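Local coordinates for protein N-acetylmuramoyl-L-alanine amidase AmiD (Escherichia coli, PDB 3D2Y) that hydrolyses, with one catalytic zinc ion, the bond between N-acetylmuramoyl residues and L-amino acids in cell-wall glycopeptides, at residues Val59-Ile72 with Phe122-Ala134. Numbering follows the deposited sequence.
Sequences VPAVPPRYNGKPRI and FEPAQIQALIPLA
Ala61 and Val62 pass the first turn of the helix in 122-134, with the CA atoms of Ala61 and Gln126 5.4 Å apart; the chain then runs out into a hairpin, closed by a type I' turn from Tyr66 to Lys69, and returns to the helix at Pro70. Gln126 makes the polar link. Its side chain is extended, with CG anti to the backbone N (chi1 -179°), and this carries the amide across to the backbone of Val59 and Pro60. NE2 donates two weak hydrogen bonds, to Val59 O at 3.1 Å and to Pro60 O at 3.0 Å, both bent to about 130° at the hydrogen. The same nitrogen is also hydrogen-bonded to Glu106 O, its stronger partner, so three carbonyl oxygens share one NH2 group. Val59 ends a strand of the central sheet in this PGRP-like amidase domain, and the helix packs on that sheet. Ala129 CB packs against Pro70 CB at 3.7 Å and Pro63 CG at 3.8 Å, with Val59 CG1 and Ile72 CD1 farther off. One turn on, Leu133 CD2 touches Ile72 CD1 at 3.9 Å, the two side chains crossing at a slant. Near the helix start, Val62 straddles Ala125 and the N-cap residue Glu123: CG1 reaches Ala125 CB at 4.0 Å, and CG2 lies against Glu123 CG.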
loop_
_atom_site.group_PDB
_atom_site.type_symbol
_atom_site.label_atom_id
_atom_site.label_comp_id
_atom_site.label_asym_id
_atom_site.label_seq_id
_atom_site.Cartn_x
_atom_site.Cartn_y
_atom_site.Cartn_z
ATOM N N VAL A 59 9.311 8.078 8.164
ATOM C CA VAL A 59 9.924 7.246 9.203
ATOM C C VAL A 59 11.427 7.076 8.901
ATOM O O VAL A 59 11.763 6.521 7.862
ATOM C CB VAL A 59 9.266 5.840 9.314
ATOM C CG1 VAL A 59 9.786 5.133 10.610
ATOM C CG2 VAL A 59 7.685 5.977 9.359
ATOM N N PRO A 60 12.325 7.555 9.802
ATOM C CA PRO A 60 13.752 7.304 9.524
ATOM C C PRO A 60 14.061 5.789 9.474
ATOM O O PRO A 60 13.304 4.974 9.984
ATOM C CB PRO A 60 14.468 7.960 10.726
ATOM C CG PRO A 60 13.522 8.878 11.328
ATOM C CD PRO A 60 12.150 8.268 11.079
ATOM N N ALA A 61 15.203 5.440 8.923
ATOM C CA ALA A 61 15.657 4.046 8.882
ATOM C C ALA A 61 15.802 3.474 10.282
ATOM O O ALA A 61 15.483 2.315 10.507
ATOM C CB ALA A 61 16.994 3.958 8.169
ATOM N N VAL A 62 16.364 4.269 11.195
ATOM C CA VAL A 62 16.430 3.913 12.600
ATOM C C VAL A 62 15.981 5.183 13.307
ATOM O O VAL A 62 16.777 6.106 13.504
ATOM C CB VAL A 62 17.833 3.427 13.034
ATOM C CG1 VAL A 62 17.812 3.029 14.551
ATOM C CG2 VAL A 62 18.257 2.214 12.129
ATOM N N PRO A 63 14.691 5.249 13.676
ATOM C CA PRO A 63 14.168 6.432 14.341
ATOM C C PRO A 63 14.865 6.660 15.685
ATOM O O PRO A 63 15.176 5.681 16.401
ATOM C CB PRO A 63 12.680 6.099 14.555
ATOM C CG PRO A 63 12.377 5.018 13.552
ATOM C CD PRO A 63 13.653 4.221 13.485
ATOM N N PRO A 64 15.206 7.932 15.975
ATOM C CA PRO A 64 15.778 8.333 17.258
ATOM C C PRO A 64 14.682 8.082 18.290
ATOM O O PRO A 64 13.487 8.162 17.957
ATOM C CB PRO A 64 15.997 9.824 17.076
ATOM C CG PRO A 64 15.015 10.229 15.981
ATOM C CD PRO A 64 14.995 9.077 15.066
ATOM N N ARG A 65 15.083 7.809 19.522
ATOM C CA ARG A 65 14.122 7.567 20.601
ATOM C C ARG A 65 14.169 8.608 21.735
ATOM O O ARG A 65 15.236 9.027 22.186
ATOM C CB ARG A 65 14.234 6.128 21.112
ATOM C CG ARG A 65 14.356 5.130 19.966
ATOM C CD ARG A 65 14.429 3.723 20.450
ATOM N NE ARG A 65 13.092 3.233 20.710
ATOM C CZ ARG A 65 12.811 2.027 21.188
ATOM N NH1 ARG A 65 13.790 1.157 21.450
ATOM N NH2 ARG A 65 11.541 1.697 21.402
ATOM N N TYR A 66 12.979 9.017 22.152
ATOM C CA TYR A 66 12.770 9.990 23.217
ATOM C C TYR A 66 11.669 9.422 24.069
ATOM O O TYR A 66 10.738 8.858 23.537
ATOM C CB TYR A 66 12.265 11.317 22.650
ATOM C CG TYR A 66 13.227 11.974 21.699
ATOM C CD1 TYR A 66 13.322 11.561 20.363
ATOM C CD2 TYR A 66 14.046 13.027 22.137
ATOM C CE1 TYR A 66 14.232 12.162 19.482
ATOM C CE2 TYR A 66 14.955 13.637 21.276
ATOM C CZ TYR A 66 15.041 13.204 19.954
ATOM O OH TYR A 66 15.927 13.837 19.101
ATOM N N ASN A 67 11.763 9.575 25.387
ATOM C CA ASN A 67 10.730 9.045 26.289
ATOM C C ASN A 67 10.456 7.572 26.002
ATOM O O ASN A 67 9.339 7.104 26.161
ATOM C CB ASN A 67 9.439 9.881 26.161
ATOM C CG ASN A 67 8.475 9.649 27.302
ATOM O OD1 ASN A 67 8.870 9.216 28.388
ATOM N ND2 ASN A 67 7.203 9.898 27.049
ATOM N N GLY A 68 11.483 6.868 25.535
ATOM C CA GLY A 68 11.411 5.442 25.260
ATOM C C GLY A 68 10.667 5.058 23.992
ATOM O O GLY A 68 10.318 3.889 23.811
ATOM N N LYS A 69 10.425 6.041 23.121
ATOM C CA LYS A 69 9.555 5.866 21.942
ATOM C C LYS A 69 10.254 6.343 20.673
ATOM O O LYS A 69 10.921 7.385 20.724
ATOM C CB LYS A 69 8.296 6.721 22.080
ATOM C CG LYS A 69 7.328 6.308 23.184
ATOM C CD LYS A 69 6.284 7.362 23.336
ATOM C CE LYS A 69 5.656 7.355 24.692
ATOM N NZ LYS A 69 4.282 7.916 24.577
ATOM N N PRO A 70 10.075 5.624 19.522
ATOM C CA PRO A 70 10.657 6.098 18.261
ATOM C C PRO A 70 9.951 7.367 17.792
ATOM O O PRO A 70 8.732 7.477 17.928
ATOM C CB PRO A 70 10.353 4.956 17.279
ATOM C CG PRO A 70 9.097 4.299 17.861
ATOM C CD PRO A 70 9.379 4.336 19.347
ATOM N N ARG A 71 10.713 8.319 17.273
ATOM C CA ARG A 71 10.150 9.561 16.756
ATOM C C ARG A 71 9.968 9.434 15.244
ATOM O O ARG A 71 10.875 9.052 14.517
ATOM C CB ARG A 71 11.017 10.783 17.124
ATOM C CG ARG A 71 10.618 12.114 16.484
ATOM C CD ARG A 71 11.452 13.277 16.972
ATOM N NE ARG A 71 11.147 13.650 18.365
ATOM C CZ ARG A 71 11.703 14.666 19.026
ATOM N NH1 ARG A 71 12.641 15.429 18.464
ATOM N NH2 ARG A 71 11.349 14.905 20.277
ATOM N N ILE A 72 8.761 9.763 14.803
ATOM C CA ILE A 72 8.384 9.758 13.390
ATOM C C ILE A 72 7.953 11.184 13.002
ATOM O O ILE A 72 7.361 11.887 13.819
ATOM C CB ILE A 72 7.185 8.767 13.177
ATOM C CG1 ILE A 72 7.592 7.321 13.494
ATOM C CG2 ILE A 72 6.611 8.854 11.760
ATOM C CD1 ILE A 72 6.380 6.355 13.610
ATOM N N PHE A 122 14.882 -3.762 5.068
ATOM C CA PHE A 122 14.356 -2.777 6.014
ATOM C C PHE A 122 14.872 -3.004 7.439
ATOM O O PHE A 122 14.747 -4.119 8.015
ATOM C CB PHE A 122 12.832 -2.798 5.976
ATOM C CG PHE A 122 12.255 -2.242 4.677
ATOM C CD1 PHE A 122 12.203 -3.037 3.529
ATOM C CD2 PHE A 122 11.840 -0.917 4.597
ATOM C CE1 PHE A 122 11.688 -2.555 2.291
ATOM C CE2 PHE A 122 11.352 -0.406 3.377
ATOM C CZ PHE A 122 11.284 -1.247 2.218
ATOM N N GLU A 123 15.453 -1.945 8.019
ATOM C CA GLU A 123 15.881 -1.960 9.392
ATOM C C GLU A 123 14.749 -2.430 10.288
ATOM O O GLU A 123 13.635 -1.929 10.218
ATOM C CB GLU A 123 16.397 -0.577 9.832
ATOM C CG GLU A 123 17.200 0.201 8.779
ATOM C CD GLU A 123 18.502 -0.465 8.305
ATOM O OE1 GLU A 123 18.970 -1.474 8.910
ATOM O OE2 GLU A 123 19.071 0.065 7.311
ATOM N N PRO A 124 14.996 -3.484 11.087
ATOM C CA PRO A 124 13.918 -3.853 12.013
ATOM C C PRO A 124 13.414 -2.709 12.953
ATOM O O PRO A 124 12.232 -2.704 13.310
ATOM C CB PRO A 124 14.498 -5.025 12.826
ATOM C CG PRO A 124 15.915 -5.271 12.289
ATOM C CD PRO A 124 16.132 -4.428 11.072
ATOM N N ALA A 125 14.273 -1.751 13.328
ATOM C CA ALA A 125 13.843 -0.621 14.197
ATOM C C ALA A 125 12.714 0.184 13.488
ATOM O O ALA A 125 11.723 0.611 14.106
ATOM C CB ALA A 125 14.961 0.260 14.495
ATOM N N GLN A 126 12.882 0.371 12.185
ATOM C CA GLN A 126 11.894 1.082 11.358
ATOM C C GLN A 126 10.558 0.364 11.328
ATOM O O GLN A 126 9.507 0.984 11.529
ATOM C CB GLN A 126 12.434 1.255 9.941
ATOM C CG GLN A 126 11.507 2.002 8.957
ATOM C CD GLN A 126 12.192 2.297 7.644
ATOM O OE1 GLN A 126 12.462 1.385 6.830
ATOM N NE2 GLN A 126 12.512 3.574 7.432
ATOM N N ILE A 127 10.592 -0.938 11.085
ATOM C CA ILE A 127 9.346 -1.728 11.063
ATOM C C ILE A 127 8.684 -1.643 12.452
ATOM O O ILE A 127 7.455 -1.451 12.589
ATOM C CB ILE A 127 9.684 -3.206 10.668
ATOM C CG1 ILE A 127 10.373 -3.271 9.264
ATOM C CG2 ILE A 127 8.458 -4.102 10.760
ATOM C CD1 ILE A 127 9.559 -2.617 8.102
ATOM N N GLN A 128 9.508 -1.718 13.497
ATOM C CA GLN A 128 8.977 -1.681 14.861
ATOM C C GLN A 128 8.242 -0.353 15.171
ATOM O O GLN A 128 7.238 -0.325 15.907
ATOM C CB GLN A 128 10.107 -1.962 15.890
ATOM C CG GLN A 128 10.516 -3.469 16.066
ATOM C CD GLN A 128 9.334 -4.460 16.005
ATOM O OE1 GLN A 128 9.172 -5.197 15.026
ATOM N NE2 GLN A 128 8.511 -4.472 17.044
ATOM N N ALA A 129 8.763 0.742 14.617
ATOM C CA ALA A 129 8.176 2.090 14.725
ATOM C C ALA A 129 6.904 2.202 13.897
ATOM O O ALA A 129 5.883 2.795 14.336
ATOM C CB ALA A 129 9.215 3.130 14.277
ATOM N N LEU A 130 6.963 1.631 12.693
ATOM C CA LEU A 130 5.804 1.614 11.756
ATOM C C LEU A 130 4.565 0.938 12.300
ATOM O O LEU A 130 3.463 1.435 12.082
ATOM C CB LEU A 130 6.226 0.949 10.456
ATOM C CG LEU A 130 5.188 0.795 9.339
ATOM C CD1 LEU A 130 4.535 2.163 8.974
ATOM C CD2 LEU A 130 5.810 0.072 8.147
ATOM N N ILE A 131 4.731 -0.204 12.969
ATOM C CA ILE A 131 3.582 -1.031 13.419
ATOM C C ILE A 131 2.524 -0.242 14.248
ATOM O O ILE A 131 1.384 -0.213 13.852
ATOM C CB ILE A 131 4.084 -2.383 14.092
ATOM C CG1 ILE A 131 4.703 -3.276 13.007
ATOM C CG2 ILE A 131 2.933 -3.094 14.902
ATOM C CD1 ILE A 131 5.563 -4.526 13.540
ATOM N N PRO A 132 2.910 0.418 15.372
ATOM C CA PRO A 132 1.904 1.177 16.155
ATOM C C PRO A 132 1.278 2.384 15.425
ATOM O O PRO A 132 0.125 2.724 15.682
ATOM C CB PRO A 132 2.675 1.599 17.400
ATOM C CG PRO A 132 4.106 1.603 16.955
ATOM C CD PRO A 132 4.237 0.465 16.020
ATOM N N LEU A 133 2.012 3.003 14.507
ATOM C CA LEU A 133 1.482 4.110 13.731
ATOM C C LEU A 133 0.455 3.581 12.726
ATOM O O LEU A 133 -0.666 4.094 12.633
ATOM C CB LEU A 133 2.629 4.855 13.023
ATOM C CG LEU A 133 2.184 5.885 11.961
ATOM C CD1 LEU A 133 1.355 7.044 12.592
ATOM C CD2 LEU A 133 3.384 6.362 11.135
ATOM N N ALA A 134 0.814 2.530 11.993
ATOM C CA ALA A 134 -0.169 1.877 11.075
ATOM C C ALA A 134 -1.421 1.393 11.826
ATOM O O ALA A 134 -2.531 1.621 11.367
ATOM C CB ALA A 134 0.493 0.726 10.317
#